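Local coordinates for cytoplasmic protein (Cryptococcus neoformans var. grubii serotype A, PDB 7LPO), which probably hydrolyses steryl beta-glucosides, releasing glucose from the sterol, as a sterylglucosidase of glycoside hydrolase family 5, at residues A111-Y116 with P157-Y162; Q314-G319 with P323-R328; V503-T508 with Y515-G520; P755-G758 with V763-I766. One frame throughout, in Å; residues are numbered along the deposited sequence.

Contact 1: residues A111-Y116 with P157-Y162; sequences AGPKEY and PLWTLY
The indole of Trp159 is held between two prolines and a threonine methyl. Over one face sits Pro113, with CD 4.0 Å from the centroid of the five-membered ring of Trp159. CD lies 11° off the ring normal, so this is a CH-pi contact made from straight above. Pro113 CG reaches on toward the benzo side, 4.2 Å from Trp159 CE3. The opposite face carries Pro157 CG and the methyl CG2 of Thr160, both offset toward the rim and both from the same segment as the indole. Gly112 comes in obliquely at the pyrrole side, its CA 3.5 Å from Trp159 NE1. That nitrogen donates to the backbone O of Glu109, just before the first segment, which helps to fix the rotation of the indole. CG of Trp159 stands between the backbone N and the carbonyl carbon (chi1 56°), and this turns the ring across to the proline. Thr160 is anchored too: its OG1 donates to Pro157 O at 2.8 Å, close to the line of the carbonyl, and also pairs with Trp147 NE1. Pro157 O accepts Thr160 N as well. Gly112 is the first residue to leave the preceding helix, with a positive phi of 147°. His239 and Phe235, on helix 232-254, touch Pro113 and Trp159. Gly112 to Glu115 form a type II beta turn, closed by Glu115 N to Gly112 O at 2.9 Å. The arrangement is a proline-tryptophan CH-pi contact that joins the turn after helix 105-109 to the start of helix 159-163, in the TIM-barrel part of this family 5 glycoside hydrolase.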
loop_
_atom_site.group_PDB
_atom_site.type_symbol
_atom_site.label_atom_id
_atom_site.label_comp_id
_atom_site.label_asym_id
_atom_site.label_seq_id
_atom_site.Cartn_x
_atom_site.Cartn_y
_atom_site.Cartn_z
ATOM N N ALA A 111 -18.924 7.999 12.641
ATOM C CA ALA A 111 -20.109 8.538 13.303
ATOM C C ALA A 111 -20.403 9.982 12.917
ATOM O O ALA A 111 -21.551 10.411 13.024
ATOM C CB ALA A 111 -19.954 8.444 14.825
ATOM N N GLY A 112 -19.404 10.739 12.489
ATOM C CA GLY A 112 -19.585 12.121 12.119
ATOM C C GLY A 112 -18.344 12.916 12.452
ATOM O O GLY A 112 -17.443 12.435 13.150
ATOM N N PRO A 113 -18.273 14.160 11.967
ATOM C CA PRO A 113 -17.103 14.998 12.269
ATOM C C PRO A 113 -16.819 15.090 13.760
ATOM O O PRO A 113 -17.689 15.485 14.543
ATOM C CB PRO A 113 -17.476 16.371 11.693
ATOM C CG PRO A 113 -18.614 16.136 10.774
ATOM C CD PRO A 113 -19.286 14.853 11.153
ATOM N N LYS A 114 -15.604 14.717 14.159
ATOM C CA LYS A 114 -15.125 14.773 15.537
ATOM C C LYS A 114 -15.871 13.831 16.474
ATOM O O LYS A 114 -15.762 13.971 17.698
ATOM C CB LYS A 114 -15.177 16.206 16.073
ATOM C CG LYS A 114 -14.048 17.064 15.514
ATOM C CD LYS A 114 -14.256 18.537 15.768
ATOM C CE LYS A 114 -13.203 19.355 15.032
ATOM N NZ LYS A 114 -13.128 20.759 15.539
ATOM N N GLU A 115 -16.600 12.859 15.927
ATOM C CA GLU A 115 -17.192 11.762 16.691
ATOM C C GLU A 115 -16.305 10.542 16.475
ATOM O O GLU A 115 -16.528 9.747 15.562
ATOM C CB GLU A 115 -18.623 11.495 16.241
ATOM C CG GLU A 115 -19.661 12.451 16.786
ATOM C CD GLU A 115 -21.084 12.025 16.414
ATOM O OE1 GLU A 115 -21.587 12.453 15.342
ATOM O OE2 GLU A 115 -21.707 11.263 17.194
ATOM N N TYR A 116 -15.284 10.387 17.310
ATOM C CA TYR A 116 -14.266 9.370 17.108
ATOM C C TYR A 116 -14.672 8.054 17.765
ATOM O O TYR A 116 -15.159 8.032 18.900
ATOM C CB TYR A 116 -12.920 9.851 17.662
ATOM C CG TYR A 116 -12.433 11.141 17.036
ATOM C CD1 TYR A 116 -12.066 11.192 15.697
ATOM C CD2 TYR A 116 -12.343 12.308 17.785
ATOM C CE1 TYR A 116 -11.623 12.369 15.120
ATOM C CE2 TYR A 116 -11.910 13.488 17.219
ATOM C CZ TYR A 116 -11.546 13.511 15.885
ATOM O OH TYR A 116 -11.118 14.686 15.327
ATOM N N PRO A 157 -14.778 8.455 5.581
ATOM C CA PRO A 157 -16.176 8.217 5.959
ATOM C C PRO A 157 -17.141 8.845 4.966
ATOM O O PRO A 157 -16.828 9.821 4.282
ATOM C CB PRO A 157 -16.296 8.858 7.348
ATOM C CG PRO A 157 -15.173 9.838 7.433
ATOM C CD PRO A 157 -14.060 9.282 6.568
ATOM N N LEU A 158 -18.339 8.264 4.907
ATOM C CA LEU A 158 -19.332 8.685 3.924
ATOM C C LEU A 158 -19.646 10.175 4.013
ATOM O O LEU A 158 -19.961 10.803 2.993
ATOM C CB LEU A 158 -20.613 7.869 4.110
ATOM C CG LEU A 158 -21.845 8.260 3.301
ATOM C CD1 LEU A 158 -21.642 7.993 1.819
ATOM C CD2 LEU A 158 -23.041 7.479 3.833
ATOM N N TRP A 159 -19.571 10.762 5.205
ATOM C CA TRP A 159 -19.966 12.156 5.300
ATOM C C TRP A 159 -19.010 13.090 4.568
ATOM O O TRP A 159 -19.380 14.243 4.325
ATOM C CB TRP A 159 -20.117 12.578 6.766
ATOM C CG TRP A 159 -18.926 12.389 7.677
ATOM C CD1 TRP A 159 -18.750 11.397 8.590
ATOM C CD2 TRP A 159 -17.786 13.247 7.795
ATOM N NE1 TRP A 159 -17.569 11.574 9.267
ATOM C CE2 TRP A 159 -16.957 12.703 8.794
ATOM C CE3 TRP A 159 -17.390 14.422 7.153
ATOM C CZ2 TRP A 159 -15.750 13.286 9.160
ATOM C CZ3 TRP A 159 -16.191 15.001 7.517
ATOM C CH2 TRP A 159 -15.383 14.433 8.511
ATOM N N THR A 160 -17.807 12.630 4.191
ATOM C CA THR A 160 -16.924 13.505 3.421
ATOM C C THR A 160 -17.484 13.772 2.029
ATOM O O THR A 160 -17.274 14.856 1.475
ATOM C CB THR A 160 -15.506 12.921 3.302
ATOM O OG1 THR A 160 -15.543 11.638 2.653
ATOM C CG2 THR A 160 -14.866 12.801 4.680
ATOM N N LEU A 161 -18.190 12.800 1.448
ATOM C CA LEU A 161 -18.843 13.030 0.161
ATOM C C LEU A 161 -19.862 14.162 0.255
ATOM O O LEU A 161 -19.908 15.055 -0.602
ATOM C CB LEU A 161 -19.526 11.751 -0.317
ATOM C CG LEU A 161 -18.668 10.735 -1.062
ATOM C CD1 LEU A 161 -17.661 10.143 -0.113
ATOM C CD2 LEU A 161 -19.534 9.639 -1.669
ATOM N N TYR A 162 -20.719 14.115 1.276
ATOM C CA TYR A 162 -21.686 15.185 1.474
ATOM C C TYR A 162 -20.989 16.514 1.711
ATOM O O TYR A 162 -21.416 17.546 1.186
ATOM C CB TYR A 162 -22.597 14.839 2.642
ATOM C CG TYR A 162 -23.588 13.763 2.336
ATOM C CD1 TYR A 162 -24.678 14.017 1.515
ATOM C CD2 TYR A 162 -23.444 12.497 2.858
ATOM C CE1 TYR A 162 -25.600 13.048 1.238
ATOM C CE2 TYR A 162 -24.369 11.514 2.586
ATOM C CZ TYR A 162 -25.448 11.801 1.779
ATOM O OH TYR A 162 -26.369 10.824 1.507
#

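Contact 2: residues Q314-G319 with P323-R328; sequences QAWNFG and PYRGSR
Trp316 lays its six-membered ring under the aliphatic part of Arg325. Arg325 CG is 3.7 Å from the ring centroid and 15° off the normal, a CH-pi contact over the face. The guanidinium does not stack: its plane is 85° from that of the indole. The Arg325 chain bends at chi3 (30°), which carries the guanidinium toward Gln314. Its NH1 ends close to Gln314 CB. At another side of the indole, Trp316 CE3 packs 3.7 Å from Pro323 CB. Pro323 CD also meets Phe318 CE2 at 4.0 Å, and these two side chains lie alongside each other.

Asn317 and Tyr324 share the other face of the hairpin. Asn317 CB sits over the Tyr324 ring, 4.0 Å from its centroid. Their backbones form a hydrogen-bonded antiparallel pair: Asn317 N to Tyr324 O is 2.8 Å and Tyr324 N to Asn317 O is 2.7 Å. Gly326 N adds a bond to Ala315 O at 2.8 Å, whereas the bond from Ala315 N to Ser327 O is weak. Near the open end, Gln314 CG lies over the guanidinium face of Arg328. A water joins Gln314 OE1 to Arg328 NH2, which also bonds to Asp312 O.

The pair is a surface beta hairpin. Strand 311-319 is the middle strand of a three-stranded antiparallel sheet, between 294-295 and 322-331. Backbone bonds tie Gln314 to Ser296 and Trp316 to Gly294. Lys292 makes a cation-pi contact with Trp316, and Phe318 packs on Met460 and Thr461 of helix 456-461.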
loop_
_atom_site.group_PDB
_atom_site.type_symbol
_atom_site.label_atom_id
_atom_site.label_comp_id
_atom_site.label_asym_id
_atom_site.label_seq_id
_atom_site.Cartn_x
_atom_site.Cartn_y
_atom_site.Cartn_z
ATOM N N GLN A 314 -14.821 7.003 -24.870
ATOM C CA GLN A 314 -13.877 5.971 -25.274
ATOM C C GLN A 314 -13.787 4.907 -24.189
ATOM O O GLN A 314 -13.775 5.213 -22.995
ATOM C CB GLN A 314 -12.490 6.578 -25.522
ATOM C CG GLN A 314 -12.493 7.865 -26.355
ATOM C CD GLN A 314 -11.199 8.688 -26.226
ATOM O OE1 GLN A 314 -11.130 9.652 -25.443
ATOM N NE2 GLN A 314 -10.174 8.315 -27.002
ATOM N N ALA A 315 -13.747 3.647 -24.603
ATOM C CA ALA A 315 -13.491 2.546 -23.690
ATOM C C ALA A 315 -12.142 1.933 -24.033
ATOM O O ALA A 315 -11.730 1.914 -25.197
ATOM C CB ALA A 315 -14.581 1.480 -23.754
ATOM N N TRP A 316 -11.455 1.433 -23.010
ATOM C CA TRP A 316 -10.093 0.950 -23.151
ATOM C C TRP A 316 -9.970 -0.492 -22.691
ATOM O O TRP A 316 -10.534 -0.874 -21.664
ATOM C CB TRP A 316 -9.129 1.817 -22.349
ATOM C CG TRP A 316 -8.964 3.155 -22.946
ATOM C CD1 TRP A 316 -9.790 4.233 -22.802
ATOM C CD2 TRP A 316 -7.910 3.567 -23.807
ATOM N NE1 TRP A 316 -9.306 5.297 -23.520
ATOM C CE2 TRP A 316 -8.150 4.914 -24.150
ATOM C CE3 TRP A 316 -6.782 2.927 -24.316
ATOM C CZ2 TRP A 316 -7.299 5.635 -24.986
ATOM C CZ3 TRP A 316 -5.943 3.633 -25.139
ATOM C CH2 TRP A 316 -6.204 4.979 -25.474
ATOM N N ASN A 317 -9.200 -1.274 -23.445
ATOM C CA ASN A 317 -8.816 -2.624 -23.069
ATOM C C ASN A 317 -7.348 -2.624 -22.674
ATOM O O ASN A 317 -6.558 -1.818 -23.169
ATOM C CB ASN A 317 -9.043 -3.603 -24.223
ATOM C CG ASN A 317 -10.490 -3.639 -24.681
ATOM O OD1 ASN A 317 -11.409 -3.664 -23.865
ATOM N ND2 ASN A 317 -10.696 -3.643 -25.996
ATOM N N PHE A 318 -6.977 -3.542 -21.793
ATOM C CA PHE A 318 -5.584 -3.712 -21.401
ATOM C C PHE A 318 -4.973 -4.834 -22.238
ATOM O O PHE A 318 -5.307 -6.010 -22.054
ATOM C CB PHE A 318 -5.459 -4.005 -19.909
ATOM C CG PHE A 318 -4.082 -3.739 -19.370
ATOM C CD1 PHE A 318 -3.074 -4.677 -19.515
ATOM C CD2 PHE A 318 -3.786 -2.538 -18.744
ATOM C CE1 PHE A 318 -1.794 -4.423 -19.035
ATOM C CE2 PHE A 318 -2.511 -2.285 -18.260
ATOM C CZ PHE A 318 -1.515 -3.225 -18.411
ATOM N N GLY A 319 -4.088 -4.466 -23.162
ATOM C CA GLY A 319 -3.412 -5.421 -24.008
ATOM C C GLY A 319 -2.043 -5.781 -23.471
ATOM O O GLY A 319 -1.641 -5.340 -22.389
ATOM N N PRO A 323 -2.757 -0.310 -22.270
ATOM C CA PRO A 323 -4.100 0.025 -22.758
ATOM C C PRO A 323 -4.123 0.290 -24.255
ATOM O O PRO A 323 -3.219 0.914 -24.811
ATOM C CB PRO A 323 -4.468 1.287 -21.970
ATOM C CG PRO A 323 -3.591 1.276 -20.763
ATOM C CD PRO A 323 -2.346 0.516 -21.116
ATOM N N TYR A 324 -5.189 -0.177 -24.899
ATOM C CA TYR A 324 -5.490 0.166 -26.278
ATOM C C TYR A 324 -7.000 0.326 -26.407
ATOM O O TYR A 324 -7.771 -0.253 -25.635
ATOM C CB TYR A 324 -4.957 -0.890 -27.253
ATOM C CG TYR A 324 -5.747 -2.161 -27.242
ATOM C CD1 TYR A 324 -5.469 -3.166 -26.326
ATOM C CD2 TYR A 324 -6.784 -2.358 -28.142
ATOM C CE1 TYR A 324 -6.206 -4.334 -26.310
ATOM C CE2 TYR A 324 -7.521 -3.519 -28.130
ATOM C CZ TYR A 324 -7.231 -4.499 -27.210
ATOM O OH TYR A 324 -7.957 -5.664 -27.181
ATOM N N ARG A 325 -7.411 1.118 -27.393
ATOM C CA ARG A 325 -8.804 1.526 -27.502
ATOM C C ARG A 325 -9.700 0.375 -27.942
ATOM O O ARG A 325 -9.342 -0.419 -28.814
ATOM C CB ARG A 325 -8.940 2.677 -28.501
ATOM C CG ARG A 325 -8.770 4.068 -27.916
ATOM C CD ARG A 325 -9.216 5.154 -28.922
ATOM N NE ARG A 325 -10.275 4.666 -29.809
ATOM C CZ ARG A 325 -11.567 4.604 -29.481
ATOM N NH1 ARG A 325 -11.981 5.020 -28.286
ATOM N NH2 ARG A 325 -12.454 4.132 -30.353
ATOM N N GLY A 326 -10.881 0.300 -27.337
ATOM C CA GLY A 326 -11.933 -0.589 -27.792
ATOM C C GLY A 326 -13.055 0.199 -28.439
ATOM O O GLY A 326 -12.800 1.198 -29.111
ATOM N N SER A 327 -14.297 -0.221 -28.251
ATOM C CA SER A 327 -15.409 0.540 -28.793
ATOM C C SER A 327 -15.747 1.714 -27.880
ATOM O O SER A 327 -15.389 1.742 -26.701
ATOM C CB SER A 327 -16.634 -0.352 -28.964
ATOM O OG SER A 327 -17.038 -0.879 -27.711
ATOM N N ARG A 328 -16.435 2.700 -28.446
ATOM C CA ARG A 328 -17.009 3.769 -27.647
ATOM C C ARG A 328 -18.316 3.290 -27.034
ATOM O O ARG A 328 -19.023 2.457 -27.605
ATOM C CB ARG A 328 -17.240 5.015 -28.497
ATOM C CG ARG A 328 -15.961 5.743 -28.869
ATOM C CD ARG A 328 -16.246 7.125 -29.456
ATOM N NE ARG A 328 -16.100 8.203 -28.479
ATOM C CZ ARG A 328 -15.325 9.271 -28.645
ATOM N NH1 ARG A 328 -14.615 9.415 -29.755
ATOM N NH2 ARG A 328 -15.258 10.200 -27.698
HETATM O O HOH W 1 -12.962 12.076 -26.603
#

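Contact 3: residues V503-T508 with Y515-G520; sequences VLKQDT and YPTLVG
One polar bond carries the contact: the hydroxyls of Thr508 and Thr517 meet at 2.8 Å between the two OG1 atoms. Either could be the donor. Both threonines place OG1 anti to the carbonyl carbon, with chi1 of -55° in each, and this turns each OG1 toward the other segment. The two side chains slide past each other in opposite directions. Thr517 OG1 is also 3.4 Å from Thr508 CB.

Van der Waals contacts surround this bond. The methyl CG2 of Thr508 rests 3.6 Å from Tyr515 O and 3.9 Å from Pro516 O. The same methyl is 4.2 Å from Tyr515 CB. Lys505 CG also passes 4.1 Å from Thr517 OG1. Lys505 then leads away, and its NZ bonds to Asn564 O. The Tyr515 ring also leaves the contact, with OH bonded to Glu440.

Backbone hydrogen bonds run to neighbouring strands. Those of Pro516 and Leu518 go to Ser449 of strand 447-449, and those of Val519 to Asn567 and Ala569 of strand 567-570. The contact thus packs helix 490-512 against the entry to strand 518-522. That strand pairs in parallel with 567-570 and is probably part of the TIM barrel.

The chemistry is that of a small buried contact, one hydroxyl pair beside a methyl set against backbone carbonyls. One hydroxyl donates and the other accepts, so the bond gives each buried oxygen one polar partner.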
loop_
_atom_site.group_PDB
_atom_site.type_symbol
_atom_site.label_atom_id
_atom_site.label_comp_id
_atom_site.label_asym_id
_atom_site.label_seq_id
_atom_site.Cartn_x
_atom_site.Cartn_y
_atom_site.Cartn_z
ATOM N N VAL A 503 15.933 1.465 -8.896
ATOM C CA VAL A 503 15.633 2.864 -9.191
ATOM C C VAL A 503 14.943 3.522 -8.002
ATOM O O VAL A 503 15.234 4.671 -7.649
ATOM C CB VAL A 503 14.776 2.963 -10.468
ATOM C CG1 VAL A 503 14.173 4.357 -10.617
ATOM C CG2 VAL A 503 15.606 2.594 -11.698
ATOM N N LEU A 504 14.020 2.806 -7.362
ATOM C CA LEU A 504 13.327 3.374 -6.214
ATOM C C LEU A 504 14.275 3.559 -5.042
ATOM O O LEU A 504 14.186 4.556 -4.316
ATOM C CB LEU A 504 12.158 2.485 -5.804
ATOM C CG LEU A 504 10.980 2.359 -6.762
ATOM C CD1 LEU A 504 9.921 1.483 -6.088
ATOM C CD2 LEU A 504 10.415 3.699 -7.127
ATOM N N LYS A 505 15.169 2.591 -4.818
ATOM C CA LYS A 505 16.194 2.763 -3.796
ATOM C C LYS A 505 17.003 4.026 -4.061
ATOM O O LYS A 505 17.313 4.785 -3.134
ATOM C CB LYS A 505 17.102 1.531 -3.758
ATOM C CG LYS A 505 17.668 1.199 -2.385
ATOM C CD LYS A 505 18.483 -0.104 -2.428
ATOM C CE LYS A 505 19.330 -0.291 -1.175
ATOM N NZ LYS A 505 20.600 -1.047 -1.450
ATOM N N GLN A 506 17.319 4.287 -5.331
ATOM C CA GLN A 506 18.155 5.430 -5.674
ATOM C C GLN A 506 17.422 6.752 -5.468
ATOM O O GLN A 506 18.052 7.748 -5.101
ATOM C CB GLN A 506 18.636 5.294 -7.118
ATOM C CG GLN A 506 19.656 6.335 -7.553
ATOM C CD GLN A 506 20.995 6.183 -6.856
ATOM O OE1 GLN A 506 21.391 5.082 -6.473
ATOM N NE2 GLN A 506 21.697 7.300 -6.677
ATOM N N ASP A 507 16.104 6.784 -5.687
ATOM C CA ASP A 507 15.333 7.991 -5.386
ATOM C C ASP A 507 15.590 8.467 -3.962
ATOM O O ASP A 507 15.607 9.673 -3.688
ATOM C CB ASP A 507 13.831 7.734 -5.549
ATOM C CG ASP A 507 13.397 7.612 -6.995
ATOM O OD1 ASP A 507 14.217 7.860 -7.905
ATOM O OD2 ASP A 507 12.219 7.264 -7.208
ATOM N N THR A 508 15.757 7.528 -3.030
ATOM C CA THR A 508 15.898 7.900 -1.630
ATOM C C THR A 508 17.170 8.706 -1.402
ATOM O O THR A 508 17.127 9.814 -0.854
ATOM C CB THR A 508 15.889 6.652 -0.754
ATOM O OG1 THR A 508 14.699 5.896 -1.010
ATOM C CG2 THR A 508 15.955 7.060 0.719
ATOM N N TYR A 515 18.996 7.614 4.108
ATOM C CA TYR A 515 17.903 7.039 4.870
ATOM C C TYR A 515 17.606 5.659 4.319
ATOM O O TYR A 515 17.941 5.353 3.170
ATOM C CB TYR A 515 16.642 7.906 4.770
ATOM C CG TYR A 515 16.705 9.187 5.550
ATOM C CD1 TYR A 515 16.662 9.174 6.938
ATOM C CD2 TYR A 515 16.788 10.413 4.905
ATOM C CE1 TYR A 515 16.701 10.344 7.663
ATOM C CE2 TYR A 515 16.841 11.595 5.623
ATOM C CZ TYR A 515 16.794 11.548 7.003
ATOM O OH TYR A 515 16.836 12.707 7.731
ATOM N N PRO A 516 16.959 4.808 5.102
ATOM C CA PRO A 516 16.562 3.494 4.585
ATOM C C PRO A 516 15.425 3.611 3.583
ATOM O O PRO A 516 14.747 4.634 3.479
ATOM C CB PRO A 516 16.120 2.723 5.834
ATOM C CG PRO A 516 16.596 3.551 7.012
ATOM C CD PRO A 516 16.639 4.973 6.526
ATOM N N THR A 517 15.236 2.533 2.830
ATOM C CA THR A 517 14.096 2.368 1.943
ATOM C C THR A 517 13.349 1.099 2.333
ATOM O O THR A 517 13.969 0.069 2.622
ATOM C CB THR A 517 14.521 2.278 0.477
ATOM O OG1 THR A 517 15.307 3.421 0.121
ATOM C CG2 THR A 517 13.285 2.200 -0.420
ATOM N N LEU A 518 12.019 1.169 2.336
ATOM C CA LEU A 518 11.187 0.011 2.629
ATOM C C LEU A 518 10.059 -0.012 1.618
ATOM O O LEU A 518 9.360 0.989 1.449
ATOM C CB LEU A 518 10.654 0.076 4.056
ATOM C CG LEU A 518 9.825 -1.084 4.604
ATOM C CD1 LEU A 518 9.802 -1.047 6.129
ATOM C CD2 LEU A 518 8.420 -1.022 4.069
ATOM N N VAL A 519 9.894 -1.138 0.928
ATOM C CA VAL A 519 8.847 -1.250 -0.083
ATOM C C VAL A 519 7.556 -1.568 0.664
ATOM O O VAL A 519 7.299 -2.716 1.033
ATOM C CB VAL A 519 9.168 -2.304 -1.142
ATOM C CG1 VAL A 519 8.041 -2.370 -2.152
ATOM C CG2 VAL A 519 10.498 -1.987 -1.832
ATOM N N GLY A 520 6.738 -0.539 0.895
ATOM C CA GLY A 520 5.595 -0.691 1.782
ATOM C C GLY A 520 4.521 -1.623 1.268
ATOM O O GLY A 520 3.741 -2.152 2.066
#

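Contact 4: residues P755-G758 with V763-I766; sequences PVPG and VYTI
Tyr764 points its CB from strand 763-766 toward the loop 755-758. CG stands anti to the carbonyl carbon (chi1 -58°), and the ring reaches across to the loop backbone, which its outer atoms touch. CE2 comes to 3.3 Å from Pro755 O. CZ follows at 3.4 Å from Pro755 O, and it also lies 4.3 Å from Pro757 CD. Pro755 O sits at the edge of the ring, in its plane. At the tip, Tyr764 OH donates to Pro755 O at 2.6 Å. The C=O...O angle is 153° and the hydroxyl lies in the carbonyl plane.

The loop follows strand 749-753 and leads into strand 761-770, so the tyrosine bonds back to the connection that precedes its own strand. Strand 761-770 is an inner strand of a four-stranded antiparallel sheet, between 689-696 and 734-738. It lies in the region matched to the glycoside hydrolase family 5 C-terminal domain. The contact closes a strand connection there and is far from the centre of the chain.

Pro757 packs on the hydroxyl from another direction. Its CD is 3.5 Å from Tyr764 OH, and CG is 3.7 Å from the same oxygen. The pyrrolidine crosses the tyrosine at a slant. Pro757 N lies near the hydroxyl but has no hydrogen to offer, so this is packing alone. The Tyr764 ring is held by further aromatic groups: His740 stacks on it and Tyr754 meets it edge-to-face. Pro757 in turn touches Val695 of strand 689-696.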
loop_
_atom_site.group_PDB
_atom_site.type_symbol
_atom_site.label_atom_id
_atom_site.label_comp_id
_atom_site.label_asym_id
_atom_site.label_seq_id
_atom_site.Cartn_x
_atom_site.Cartn_y
_atom_site.Cartn_z
ATOM N N PRO A 755 35.426 -11.985 12.925
ATOM C CA PRO A 755 36.187 -10.774 13.250
ATOM C C PRO A 755 36.167 -9.782 12.100
ATOM O O PRO A 755 36.236 -10.157 10.926
ATOM C CB PRO A 755 37.605 -11.305 13.488
ATOM C CG PRO A 755 37.694 -12.506 12.585
ATOM C CD PRO A 755 36.306 -13.120 12.578
ATOM N N VAL A 756 36.092 -8.501 12.443
ATOM C CA VAL A 756 36.155 -7.459 11.423
ATOM C C VAL A 756 37.583 -7.415 10.890
ATOM O O VAL A 756 38.502 -7.940 11.539
ATOM C CB VAL A 756 35.707 -6.096 11.974
ATOM C CG1 VAL A 756 34.415 -6.261 12.765
ATOM C CG2 VAL A 756 36.795 -5.474 12.830
ATOM N N PRO A 757 37.815 -6.830 9.716
ATOM C CA PRO A 757 39.192 -6.690 9.230
ATOM C C PRO A 757 39.991 -5.732 10.099
ATOM O O PRO A 757 39.464 -4.765 10.654
ATOM C CB PRO A 757 39.026 -6.138 7.806
ATOM C CG PRO A 757 37.576 -6.362 7.453
ATOM C CD PRO A 757 36.820 -6.333 8.752
ATOM N N GLY A 758 41.289 -6.014 10.218
ATOM C CA GLY A 758 42.159 -5.109 10.943
ATOM C C GLY A 758 42.279 -3.747 10.294
ATOM O O GLY A 758 42.608 -2.768 10.973
ATOM N N VAL A 763 34.667 -7.986 1.982
ATOM C CA VAL A 763 33.396 -8.666 1.786
ATOM C C VAL A 763 33.537 -10.109 2.256
ATOM O O VAL A 763 34.319 -10.884 1.693
ATOM C CB VAL A 763 32.947 -8.612 0.317
ATOM C CG1 VAL A 763 31.661 -9.424 0.139
ATOM C CG2 VAL A 763 32.761 -7.176 -0.134
ATOM N N TYR A 764 32.774 -10.470 3.278
ATOM C CA TYR A 764 32.618 -11.852 3.696
ATOM C C TYR A 764 31.397 -12.458 3.006
ATOM O O TYR A 764 30.480 -11.750 2.585
ATOM C CB TYR A 764 32.446 -11.938 5.210
ATOM C CG TYR A 764 33.557 -11.343 6.039
ATOM C CD1 TYR A 764 34.717 -10.858 5.461
ATOM C CD2 TYR A 764 33.445 -11.288 7.420
ATOM C CE1 TYR A 764 35.733 -10.329 6.238
ATOM C CE2 TYR A 764 34.437 -10.760 8.196
ATOM C CZ TYR A 764 35.579 -10.279 7.607
ATOM O OH TYR A 764 36.566 -9.757 8.408
ATOM N N THR A 765 31.390 -13.784 2.890
ATOM C CA THR A 765 30.285 -14.478 2.247
ATOM C C THR A 765 29.903 -15.710 3.053
ATOM O O THR A 765 30.734 -16.325 3.727
ATOM C CB THR A 765 30.620 -14.914 0.805
ATOM O OG1 THR A 765 31.681 -15.887 0.820
ATOM C CG2 THR A 765 31.025 -13.716 -0.038
ATOM N N ILE A 766 28.630 -16.077 2.951
ATOM C CA ILE A 766 28.105 -17.292 3.558
ATOM C C ILE A 766 27.155 -17.922 2.553
ATOM O O ILE A 766 26.329 -17.224 1.953
ATOM C CB ILE A 766 27.395 -17.014 4.901
ATOM C CG1 ILE A 766 27.075 -18.336 5.599
ATOM C CG2 ILE A 766 26.134 -16.188 4.709
ATOM C CD1 ILE A 766 26.850 -18.197 7.094
#

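In the fold
From the N terminus the four contacts come in series, and none nests in or crosses another. Contact 1 closes the longest loop, 40 residues, and ties the turn after helix 105-109 to helix 159-163. Contact 2 joins strands 311-319 and 322-331 in a tight surface hairpin; its centre is about 37 Å from that of contact 1. Contact 3 closes the short link from helix 490-512 to strand 518-522, across the centre of the chain from contact 1. Contact 4 ties the loop after strand 749-753 to strand 761-770. Its centre lies about 26 Å from that of contact 3 but about 57 Å from that of contact 1. No two contacts touch.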